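Local atomic coordinates of formate dehydrogenase (Staphylococcus aureus, PDB entry 6TTB), a protein that probably catalyses the NAD-dependent oxidation of formate to carbon dioxide, passing a hydride to the nicotinamide of the bound cofactor. Residues L84-F95 / K107-G118; V280-A290 / H311-N319. All coordinates share one frame; numbering follows the deposited sequence.

Interaction 1 of 2, residues L84-F95 / K107-G118; sequences LPDMDVIISAPF and KAPNLKLAITAG
I90 and I115 meet backbone to backbone where strands 89-92 and 113-116 run side by side as neighbours in a parallel sheet, the two ends of a beta-alpha-beta unit whose helix is 102-106. The ladder is regular: I90 N donates to L113 O, I90 O accepts from I115 N at 2.8 Å, and S92 N reaches I115 O. Beta-branched residues suit these extended backbones. On one face V89, I91, L113 and I115 pack together. I91 and I115 lie alongside each other and point the same way, because each sets CG1 beside its own backbone N (chi1 -64° and -50°), and their CD1 methyls come to 3.7 Å. V89 places its two methyls in the same two positions: CG2, beside N, rests on L113 CB, and CG1, anti to N, leans obliquely toward I115 CD1. On the other face the small A114 lets I90 CG2 come in close, 3.6 Å from A114 CB; the same methyl also meets L111 CD1. Just before the strand, M87 extends its chain to bring CE to both methyls of L111, 3.6 Å from CD2. The N-terminal end also carries a charged pair. K112 bends its chain to bring NZ back over the turn A108-L111, where NZ meets D88 OD2 in a salt bridge, on its anti side and about 25° out of the carboxylate plane, and also donates to N110 O at 3.0 Å.

Further out, helix 330-348 packs on the first face through F347, I343 and L344, while V36 of strand 34-38 touches M87 and I90. At the C-terminal end F95 borders the bound NAD, and its ring is roofed on one face by P94 CD. Behind the charged pair, D88 OD1 accepts from K34 N, which holds the carboxylate in position for K112 NZ.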
loop_
_atom_site.group_PDB
_atom_site.type_symbol
_atom_site.label_atom_id
_atom_site.label_comp_id
_atom_site.label_asym_id
_atom_site.label_seq_id
_atom_site.Cartn_x
_atom_site.Cartn_y
_atom_site.Cartn_z
ATOM N N LEU A 84 -42.017 3.229 2.642
ATOM C CA LEU A 84 -42.044 4.598 2.230
ATOM C C LEU A 84 -43.280 5.325 2.806
ATOM O O LEU A 84 -43.214 6.539 3.101
ATOM C CB LEU A 84 -42.100 4.500 0.716
ATOM C CG LEU A 84 -40.870 4.991 -0.031
ATOM C CD1 LEU A 84 -39.643 5.089 0.875
ATOM C CD2 LEU A 84 -40.620 4.161 -1.247
ATOM N N PRO A 85 -44.502 4.678 2.822
ATOM C CA PRO A 85 -45.721 5.338 3.313
ATOM C C PRO A 85 -45.650 5.807 4.745
ATOM O O PRO A 85 -46.492 6.614 5.162
ATOM C CB PRO A 85 -46.809 4.268 3.199
ATOM C CG PRO A 85 -46.340 3.453 2.019
ATOM C CD PRO A 85 -44.822 3.397 2.148
ATOM N N ASP A 86 -44.672 5.283 5.516
ATOM C CA ASP A 86 -44.754 5.460 6.957
ATOM C C ASP A 86 -43.383 5.598 7.610
ATOM O O ASP A 86 -43.275 6.095 8.717
ATOM C CB ASP A 86 -45.701 4.465 7.624
ATOM C CG ASP A 86 -45.640 3.065 7.033
ATOM O OD1 ASP A 86 -44.791 2.854 6.127
ATOM O OD2 ASP A 86 -46.400 2.170 7.528
ATOM N N MET A 87 -42.330 5.302 6.895
ATOM C CA MET A 87 -41.055 5.517 7.545
ATOM C C MET A 87 -40.928 6.977 8.003
ATOM O O MET A 87 -41.273 7.898 7.275
ATOM C CB MET A 87 -39.905 5.117 6.638
ATOM C CG MET A 87 -39.698 6.020 5.503
ATOM S SD MET A 87 -38.352 5.403 4.411
ATOM C CE MET A 87 -38.007 6.958 3.601
ATOM N N ASP A 88 -40.453 7.167 9.241
ATOM C CA ASP A 88 -40.226 8.491 9.828
ATOM C C ASP A 88 -38.774 8.918 9.581
ATOM O O ASP A 88 -38.464 10.105 9.470
ATOM C CB ASP A 88 -40.426 8.444 11.334
ATOM C CG ASP A 88 -41.873 8.532 11.751
ATOM O OD1 ASP A 88 -42.553 7.455 11.828
ATOM O OD2 ASP A 88 -42.297 9.642 12.031
ATOM N N VAL A 89 -37.887 7.927 9.517
ATOM C CA VAL A 89 -36.457 8.162 9.432
ATOM C C VAL A 89 -35.845 7.009 8.654
ATOM O O VAL A 89 -36.099 5.828 8.958
ATOM C CB VAL A 89 -35.799 8.246 10.829
ATOM C CG1 VAL A 89 -34.293 8.289 10.696
ATOM C CG2 VAL A 89 -36.315 9.415 11.673
ATOM N N ILE A 90 -35.043 7.346 7.646
ATOM C CA ILE A 90 -34.336 6.315 6.918
ATOM C C ILE A 90 -32.849 6.380 7.309
ATOM O O ILE A 90 -32.310 7.467 7.660
ATOM C CB ILE A 90 -34.533 6.503 5.416
ATOM C CG1 ILE A 90 -33.860 5.391 4.607
ATOM C CG2 ILE A 90 -34.074 7.909 4.975
ATOM C CD1 ILE A 90 -34.635 4.075 4.606
ATOM N N ILE A 91 -32.200 5.199 7.264
ATOM C CA ILE A 91 -30.810 5.115 7.653
ATOM C C ILE A 91 -30.058 4.181 6.712
ATOM O O ILE A 91 -30.500 3.062 6.468
ATOM C CB ILE A 91 -30.694 4.673 9.119
ATOM C CG1 ILE A 91 -31.315 5.723 10.070
ATOM C CG2 ILE A 91 -29.247 4.491 9.434
ATOM C CD1 ILE A 91 -31.396 5.290 11.575
ATOM N N SER A 92 -28.904 4.628 6.224
ATOM C CA SER A 92 -28.013 3.729 5.488
ATOM C C SER A 92 -26.591 4.289 5.459
ATOM O O SER A 92 -26.372 5.431 5.855
ATOM C CB SER A 92 -28.495 3.488 4.082
ATOM O OG SER A 92 -28.294 4.652 3.318
ATOM N N ALA A 93 -25.646 3.465 4.952
ATOM C CA ALA A 93 -24.250 3.837 4.831
ATOM C C ALA A 93 -23.908 4.057 3.367
ATOM O O ALA A 93 -24.481 3.428 2.478
ATOM C CB ALA A 93 -23.418 2.750 5.406
ATOM N N PRO A 94 -22.917 4.898 3.061
ATOM C CA PRO A 94 -22.552 5.167 1.672
ATOM C C PRO A 94 -22.010 3.913 0.972
ATOM O O PRO A 94 -22.106 3.772 -0.265
ATOM C CB PRO A 94 -21.439 6.237 1.715
ATOM C CG PRO A 94 -21.303 6.619 3.222
ATOM C CD PRO A 94 -22.085 5.600 4.033
ATOM N N PHE A 95 -21.451 2.996 1.792
ATOM C CA PHE A 95 -20.896 1.750 1.329
ATOM C C PHE A 95 -21.995 0.858 0.745
ATOM O O PHE A 95 -21.718 -0.092 0.019
ATOM C CB PHE A 95 -20.135 1.092 2.466
ATOM C CG PHE A 95 -19.493 2.039 3.439
ATOM C CD1 PHE A 95 -18.405 2.848 3.066
ATOM C CD2 PHE A 95 -19.891 2.048 4.776
ATOM C CE1 PHE A 95 -17.776 3.666 4.005
ATOM C CE2 PHE A 95 -19.286 2.902 5.697
ATOM C CZ PHE A 95 -18.228 3.695 5.308
ATOM N N LYS A 107 -43.162 9.721 -2.250
ATOM C CA LYS A 107 -43.886 8.597 -1.657
ATOM C C LYS A 107 -43.775 8.546 -0.120
ATOM O O LYS A 107 -44.456 7.737 0.505
ATOM C CB LYS A 107 -43.338 7.272 -2.201
ATOM C CG LYS A 107 -44.283 6.472 -3.093
ATOM C CD LYS A 107 -44.018 6.625 -4.597
ATOM C CE LYS A 107 -44.185 5.347 -5.412
ATOM N NZ LYS A 107 -42.963 4.489 -5.389
ATOM N N ALA A 108 -42.894 9.359 0.488
ATOM C CA ALA A 108 -42.657 9.219 1.927
ATOM C C ALA A 108 -43.140 10.463 2.690
ATOM O O ALA A 108 -42.363 11.227 3.261
ATOM C CB ALA A 108 -41.217 8.918 2.204
ATOM N N PRO A 109 -44.460 10.594 2.881
ATOM C CA PRO A 109 -45.021 11.711 3.602
ATOM C C PRO A 109 -44.719 11.700 5.084
ATOM O O PRO A 109 -45.188 12.562 5.834
ATOM C CB PRO A 109 -46.544 11.464 3.397
ATOM C CG PRO A 109 -46.693 9.966 3.266
ATOM C CD PRO A 109 -45.482 9.629 2.442
ATOM N N ASN A 110 -43.991 10.702 5.557
ATOM C CA ASN A 110 -43.764 10.728 7.001
ATOM C C ASN A 110 -42.314 11.079 7.336
ATOM O O ASN A 110 -41.953 11.243 8.498
ATOM C CB ASN A 110 -44.311 9.480 7.679
ATOM C CG ASN A 110 -45.814 9.495 7.664
ATOM O OD1 ASN A 110 -46.442 9.906 8.644
ATOM N ND2 ASN A 110 -46.386 9.207 6.503
ATOM N N LEU A 111 -41.513 11.207 6.305
ATOM C CA LEU A 111 -40.089 11.055 6.467
ATOM C C LEU A 111 -39.488 12.424 6.824
ATOM O O LEU A 111 -39.856 13.445 6.285
ATOM C CB LEU A 111 -39.561 10.534 5.142
ATOM C CG LEU A 111 -38.077 10.720 4.932
ATOM C CD1 LEU A 111 -37.306 9.763 5.814
ATOM C CD2 LEU A 111 -37.741 10.508 3.486
ATOM N N LYS A 112 -38.611 12.442 7.783
ATOM C CA LYS A 112 -38.264 13.696 8.380
ATOM C C LYS A 112 -36.757 13.762 8.429
ATOM O O LYS A 112 -36.171 14.851 8.327
ATOM C CB LYS A 112 -38.922 13.799 9.757
ATOM C CG LYS A 112 -40.460 13.856 9.767
ATOM C CD LYS A 112 -41.035 13.970 11.207
ATOM C CE LYS A 112 -41.390 12.639 11.889
ATOM N NZ LYS A 112 -42.625 12.047 11.303
ATOM N N LEU A 113 -36.128 12.564 8.461
ATOM C CA LEU A 113 -34.687 12.489 8.736
ATOM C C LEU A 113 -34.054 11.338 7.964
ATOM O O LEU A 113 -34.453 10.160 8.073
ATOM C CB LEU A 113 -34.421 12.401 10.251
ATOM C CG LEU A 113 -32.963 12.617 10.681
ATOM C CD1 LEU A 113 -32.321 13.800 10.009
ATOM C CD2 LEU A 113 -32.779 12.674 12.241
ATOM N N ALA A 114 -33.097 11.712 7.131
ATOM C CA ALA A 114 -32.290 10.723 6.442
ATOM C C ALA A 114 -30.886 10.736 7.032
ATOM O O ALA A 114 -30.122 11.689 6.858
ATOM C CB ALA A 114 -32.270 11.025 4.969
ATOM N N ILE A 115 -30.565 9.684 7.772
ATOM C CA ILE A 115 -29.246 9.626 8.389
ATOM C C ILE A 115 -28.348 8.796 7.489
ATOM O O ILE A 115 -28.745 7.692 7.077
ATOM C CB ILE A 115 -29.349 8.986 9.774
ATOM C CG1 ILE A 115 -30.449 9.610 10.634
ATOM C CG2 ILE A 115 -28.006 9.001 10.471
ATOM C CD1 ILE A 115 -30.528 8.904 11.927
ATOM N N THR A 116 -27.163 9.331 7.212
ATOM C CA THR A 116 -26.104 8.601 6.565
ATOM C C THR A 116 -25.209 7.931 7.634
ATOM O O THR A 116 -24.338 8.570 8.230
ATOM C CB THR A 116 -25.242 9.563 5.728
ATOM O OG1 THR A 116 -25.966 10.304 4.717
ATOM C CG2 THR A 116 -24.038 8.886 5.140
ATOM N N ALA A 117 -25.342 6.609 7.803
ATOM C CA ALA A 117 -24.435 5.918 8.701
ATOM C C ALA A 117 -23.028 5.948 8.128
ATOM O O ALA A 117 -22.552 4.969 7.624
ATOM C CB ALA A 117 -24.888 4.490 8.989
ATOM N N GLY A 118 -22.338 7.030 8.346
ATOM C CA GLY A 118 -21.021 7.221 7.827
ATOM C C GLY A 118 -20.889 8.665 7.373
ATOM O O GLY A 118 -21.578 9.555 7.924
#

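Interaction 2 of 2, residues V280-A290 / H311-N319; sequences VNRDALVEALA and HPWRTMPRN
H311 touches R282 through its ring: CE1 lies 3.8 Å from R282 CD, with the guanidinium plane perpendicular to the imidazole. H311 ND1 is turned back to accept W313 N in the ring plane, and its NE2 is bonded to Y303 O, so both nitrogens are engaged and the ring cannot easily swing. P312 follows, its CG set against the aliphatic part of R282, whose chain bends at chi3, so that NE and NH2 grip D283 OD1 side-on.

W313 carries much of the contact. Its indole is held between H311 CE1 over one face and L285 CD2 over the other, both offset toward the rim, the methyl making a CH-pi contact 3.8 Å from the centroid of the five-membered ring. With CG beside the backbone N (chi1 -79°), the ring edge faces the start of helix 282-291, where NE1 donates to R282 O at 2.9 Å, on a lone pair in the carbonyl plane. Tryptophan suits the place, offering a broad apolar surface and one donor for that carbonyl. The helix start is itself capped: N281 is the N-cap, with OD1 accepting from A284 N at 2.7 Å. This helix is the crossover between strands 269-273 and 294-299 of the Rossmann-type NAD-binding domain, and segment 311-319 passes beside it on the way to strand 319-321, outermost of the sheet within this chain.

M316 has a flexible, unbranched chain that slips between helix residues, its CE reaching L285 CD2 at 3.5 Å and L289 CD2, while V286 CG2 nears SD. P317 then lays its CB against L289 CB. R318 bends along its chain so that NH2, with the acceptor in the guanidinium plane, bonds L289 O at 3.1 Å; the same group also serves L294 O, and NE donates to Q295 O.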
loop_
_atom_site.group_PDB
_atom_site.type_symbol
_atom_site.label_atom_id
_atom_site.label_comp_id
_atom_site.label_asym_id
_atom_site.label_seq_id
_atom_site.Cartn_x
_atom_site.Cartn_y
_atom_site.Cartn_z
ATOM N N VAL A 280 -14.062 11.228 -10.727
ATOM C CA VAL A 280 -13.173 10.724 -11.714
ATOM C C VAL A 280 -13.973 10.028 -12.784
ATOM O O VAL A 280 -14.666 9.057 -12.522
ATOM C CB VAL A 280 -12.062 9.849 -11.128
ATOM C CG1 VAL A 280 -11.277 9.181 -12.266
ATOM C CG2 VAL A 280 -11.134 10.686 -10.255
ATOM N N ASN A 281 -13.750 10.475 -14.015
ATOM C CA ASN A 281 -14.548 10.014 -15.120
ATOM C C ASN A 281 -14.288 8.533 -15.343
ATOM O O ASN A 281 -13.202 8.150 -15.783
ATOM C CB ASN A 281 -14.287 10.782 -16.418
ATOM C CG ASN A 281 -15.250 10.290 -17.499
ATOM O OD1 ASN A 281 -14.933 9.336 -18.197
ATOM N ND2 ASN A 281 -16.504 10.789 -17.493
ATOM N N ARG A 282 -15.342 7.726 -15.137
ATOM C CA ARG A 282 -15.199 6.279 -15.179
ATOM C C ARG A 282 -14.363 5.877 -16.389
ATOM O O ARG A 282 -13.386 5.118 -16.266
ATOM C CB ARG A 282 -16.546 5.597 -15.277
ATOM C CG ARG A 282 -16.407 4.103 -15.475
ATOM C CD ARG A 282 -17.753 3.433 -15.560
ATOM N NE ARG A 282 -18.004 3.464 -16.977
ATOM C CZ ARG A 282 -19.185 3.511 -17.525
ATOM N NH1 ARG A 282 -20.266 3.447 -16.775
ATOM N NH2 ARG A 282 -19.276 3.609 -18.821
ATOM N N ASP A 283 -14.750 6.406 -17.547
ATOM C CA ASP A 283 -14.303 5.869 -18.812
ATOM C C ASP A 283 -12.951 6.462 -19.184
ATOM O O ASP A 283 -12.064 5.790 -19.710
ATOM C CB ASP A 283 -15.349 6.157 -19.869
ATOM C CG ASP A 283 -16.510 5.159 -19.840
ATOM O OD1 ASP A 283 -16.483 4.159 -18.965
ATOM O OD2 ASP A 283 -17.403 5.301 -20.729
ATOM N N ALA A 284 -12.820 7.761 -18.960
ATOM C CA ALA A 284 -11.572 8.444 -19.218
ATOM C C ALA A 284 -10.452 7.743 -18.456
ATOM O O ALA A 284 -9.364 7.570 -19.017
ATOM C CB ALA A 284 -11.680 9.882 -18.842
ATOM N N LEU A 285 -10.731 7.296 -17.203
ATOM C CA LEU A 285 -9.662 6.798 -16.364
ATOM C C LEU A 285 -9.168 5.457 -16.909
ATOM O O LEU A 285 -7.982 5.148 -16.849
ATOM C CB LEU A 285 -10.163 6.618 -14.938
ATOM C CG LEU A 285 -9.170 5.924 -14.023
ATOM C CD1 LEU A 285 -8.339 6.967 -13.336
ATOM C CD2 LEU A 285 -9.863 5.050 -12.987
ATOM N N VAL A 286 -10.093 4.644 -17.406
ATOM C CA VAL A 286 -9.745 3.441 -18.153
ATOM C C VAL A 286 -8.807 3.762 -19.324
ATOM O O VAL A 286 -7.677 3.246 -19.353
ATOM C CB VAL A 286 -11.006 2.692 -18.570
ATOM C CG1 VAL A 286 -10.711 1.534 -19.522
ATOM C CG2 VAL A 286 -11.765 2.253 -17.330
ATOM N N GLU A 287 -9.208 4.722 -20.198
ATOM C CA GLU A 287 -8.429 4.994 -21.399
ATOM C C GLU A 287 -7.050 5.471 -21.001
ATOM O O GLU A 287 -6.067 4.979 -21.532
ATOM C CB GLU A 287 -9.161 5.845 -22.443
ATOM N N ALA A 288 -6.987 6.247 -19.926
ATOM C CA ALA A 288 -5.725 6.724 -19.342
ATOM C C ALA A 288 -4.803 5.553 -18.889
ATOM O O ALA A 288 -3.585 5.561 -19.187
ATOM C CB ALA A 288 -6.021 7.703 -18.215
ATOM N N LEU A 289 -5.375 4.535 -18.185
ATOM C CA LEU A 289 -4.582 3.379 -17.799
ATOM C C LEU A 289 -4.188 2.589 -19.062
ATOM O O LEU A 289 -3.002 2.306 -19.292
ATOM C CB LEU A 289 -5.356 2.501 -16.815
ATOM C CG LEU A 289 -5.227 2.791 -15.304
ATOM C CD1 LEU A 289 -4.182 3.793 -15.004
ATOM C CD2 LEU A 289 -6.549 3.201 -14.701
ATOM N N ALA A 290 -5.175 2.211 -19.875
ATOM C CA ALA A 290 -4.879 1.319 -21.004
ATOM C C ALA A 290 -3.804 1.923 -21.928
ATOM O O ALA A 290 -2.973 1.219 -22.481
ATOM C CB ALA A 290 -6.129 0.948 -21.766
ATOM N N HIS A 311 -18.353 -3.516 -13.224
ATOM C CA HIS A 311 -17.803 -2.181 -13.340
ATOM C C HIS A 311 -16.399 -2.302 -13.934
ATOM O O HIS A 311 -15.563 -3.060 -13.422
ATOM C CB HIS A 311 -17.808 -1.505 -11.992
ATOM C CG HIS A 311 -17.615 -0.038 -12.021
ATOM N ND1 HIS A 311 -16.429 0.533 -12.490
ATOM C CD2 HIS A 311 -18.449 1.002 -11.597
ATOM C CE1 HIS A 311 -16.501 1.873 -12.345
ATOM N NE2 HIS A 311 -17.791 2.194 -11.793
ATOM N N PRO A 312 -16.057 -1.528 -14.995
ATOM C CA PRO A 312 -14.756 -1.671 -15.640
ATOM C C PRO A 312 -13.572 -1.313 -14.723
ATOM O O PRO A 312 -12.451 -1.707 -14.979
ATOM C CB PRO A 312 -14.841 -0.744 -16.836
ATOM C CG PRO A 312 -15.853 0.324 -16.446
ATOM C CD PRO A 312 -16.788 -0.333 -15.450
ATOM N N TRP A 313 -13.829 -0.597 -13.628
ATOM C CA TRP A 313 -12.766 -0.276 -12.679
ATOM C C TRP A 313 -12.280 -1.534 -11.962
ATOM O O TRP A 313 -11.237 -1.524 -11.350
ATOM C CB TRP A 313 -13.216 0.790 -11.672
ATOM C CG TRP A 313 -13.178 2.188 -12.212
ATOM C CD1 TRP A 313 -12.873 2.560 -13.486
ATOM C CD2 TRP A 313 -13.479 3.402 -11.486
ATOM N NE1 TRP A 313 -12.990 3.924 -13.619
ATOM C CE2 TRP A 313 -13.354 4.470 -12.407
ATOM C CE3 TRP A 313 -13.748 3.703 -10.141
ATOM C CZ2 TRP A 313 -13.571 5.804 -12.039
ATOM C CZ3 TRP A 313 -14.046 5.002 -9.794
ATOM C CH2 TRP A 313 -13.921 6.042 -10.729
ATOM N N ARG A 314 -13.059 -2.617 -12.021
ATOM C CA ARG A 314 -12.700 -3.809 -11.265
ATOM C C ARG A 314 -11.582 -4.568 -11.987
ATOM O O ARG A 314 -10.716 -5.116 -11.360
ATOM C CB ARG A 314 -13.925 -4.710 -11.131
ATOM C CG ARG A 314 -15.109 -4.059 -10.431
ATOM C CD ARG A 314 -16.160 -5.152 -10.290
ATOM N NE ARG A 314 -17.300 -4.905 -9.396
ATOM C CZ ARG A 314 -17.363 -5.259 -8.102
ATOM N NH1 ARG A 314 -16.350 -5.859 -7.484
ATOM N NH2 ARG A 314 -18.473 -5.053 -7.451
ATOM N N THR A 315 -11.591 -4.512 -13.310
ATOM C CA THR A 315 -10.894 -5.409 -14.226
ATOM C C THR A 315 -9.776 -4.615 -14.898
ATOM O O THR A 315 -9.172 -5.102 -15.838
ATOM C CB THR A 315 -11.860 -5.780 -15.385
ATOM O OG1 THR A 315 -12.858 -6.597 -14.820
ATOM C CG2 THR A 315 -11.247 -6.462 -16.599
ATOM N N MET A 316 -9.686 -3.320 -14.624
ATOM C CA MET A 316 -8.893 -2.519 -15.548
ATOM C C MET A 316 -7.432 -2.666 -15.144
ATOM O O MET A 316 -7.143 -2.950 -13.977
ATOM C CB MET A 316 -9.344 -1.038 -15.618
ATOM C CG MET A 316 -8.861 -0.186 -14.429
ATOM S SD MET A 316 -9.878 1.202 -13.979
ATOM C CE MET A 316 -9.194 1.663 -12.385
ATOM N N PRO A 317 -6.486 -2.610 -16.118
ATOM C CA PRO A 317 -5.038 -2.507 -15.858
ATOM C C PRO A 317 -4.578 -1.854 -14.569
ATOM O O PRO A 317 -4.951 -0.724 -14.286
ATOM C CB PRO A 317 -4.707 -1.392 -16.870
ATOM C CG PRO A 317 -5.640 -1.675 -18.063
ATOM C CD PRO A 317 -6.768 -2.571 -17.547
ATOM N N ARG A 318 -3.647 -2.494 -13.881
ATOM C CA ARG A 318 -2.838 -1.782 -12.880
ATOM C C ARG A 318 -3.735 -1.002 -11.926
ATOM O O ARG A 318 -3.457 0.136 -11.617
ATOM C CB ARG A 318 -1.788 -0.898 -13.565
ATOM C CG ARG A 318 -0.469 -1.633 -13.819
ATOM C CD ARG A 318 0.374 -1.292 -15.025
ATOM N NE ARG A 318 -0.018 0.025 -15.550
ATOM C CZ ARG A 318 -0.713 0.229 -16.682
ATOM N NH1 ARG A 318 -1.097 -0.818 -17.439
ATOM N NH2 ARG A 318 -1.025 1.469 -17.040
ATOM N N ASN A 319 -4.835 -1.614 -11.500
ATOM C CA ASN A 319 -5.706 -1.012 -10.489
ATOM C C ASN A 319 -5.404 -1.596 -9.121
ATOM O O ASN A 319 -4.957 -2.751 -9.044
ATOM C CB ASN A 319 -7.210 -1.122 -10.843
ATOM C CG ASN A 319 -7.851 -2.398 -10.383
ATOM O OD1 ASN A 319 -8.202 -2.511 -9.232
ATOM N ND2 ASN A 319 -8.044 -3.345 -11.285
#

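Interaction 1 closes before interaction 2 opens along the chain, and their centres lie 33 Å apart, with nearest atoms about 10 Å apart and no touch. They belong to different parallel sheets: interaction 1 joins neighbouring strands of the five-stranded sheet in which strand 34-38 lies beside 89-92, whereas interaction 2 sets helix 282-291 against the loop leading to strand 319-321, outermost of the seven-stranded NAD-binding sheet within this chain. The two-domain plan fits the D-isomer specific 2-hydroxyacid dehydrogenase family, with the cofactor between the domains. Interaction 1 thus lies within the domain that brings F95 to the cofactor, while interaction 2 is internal to the NAD-binding domain, away from NAD.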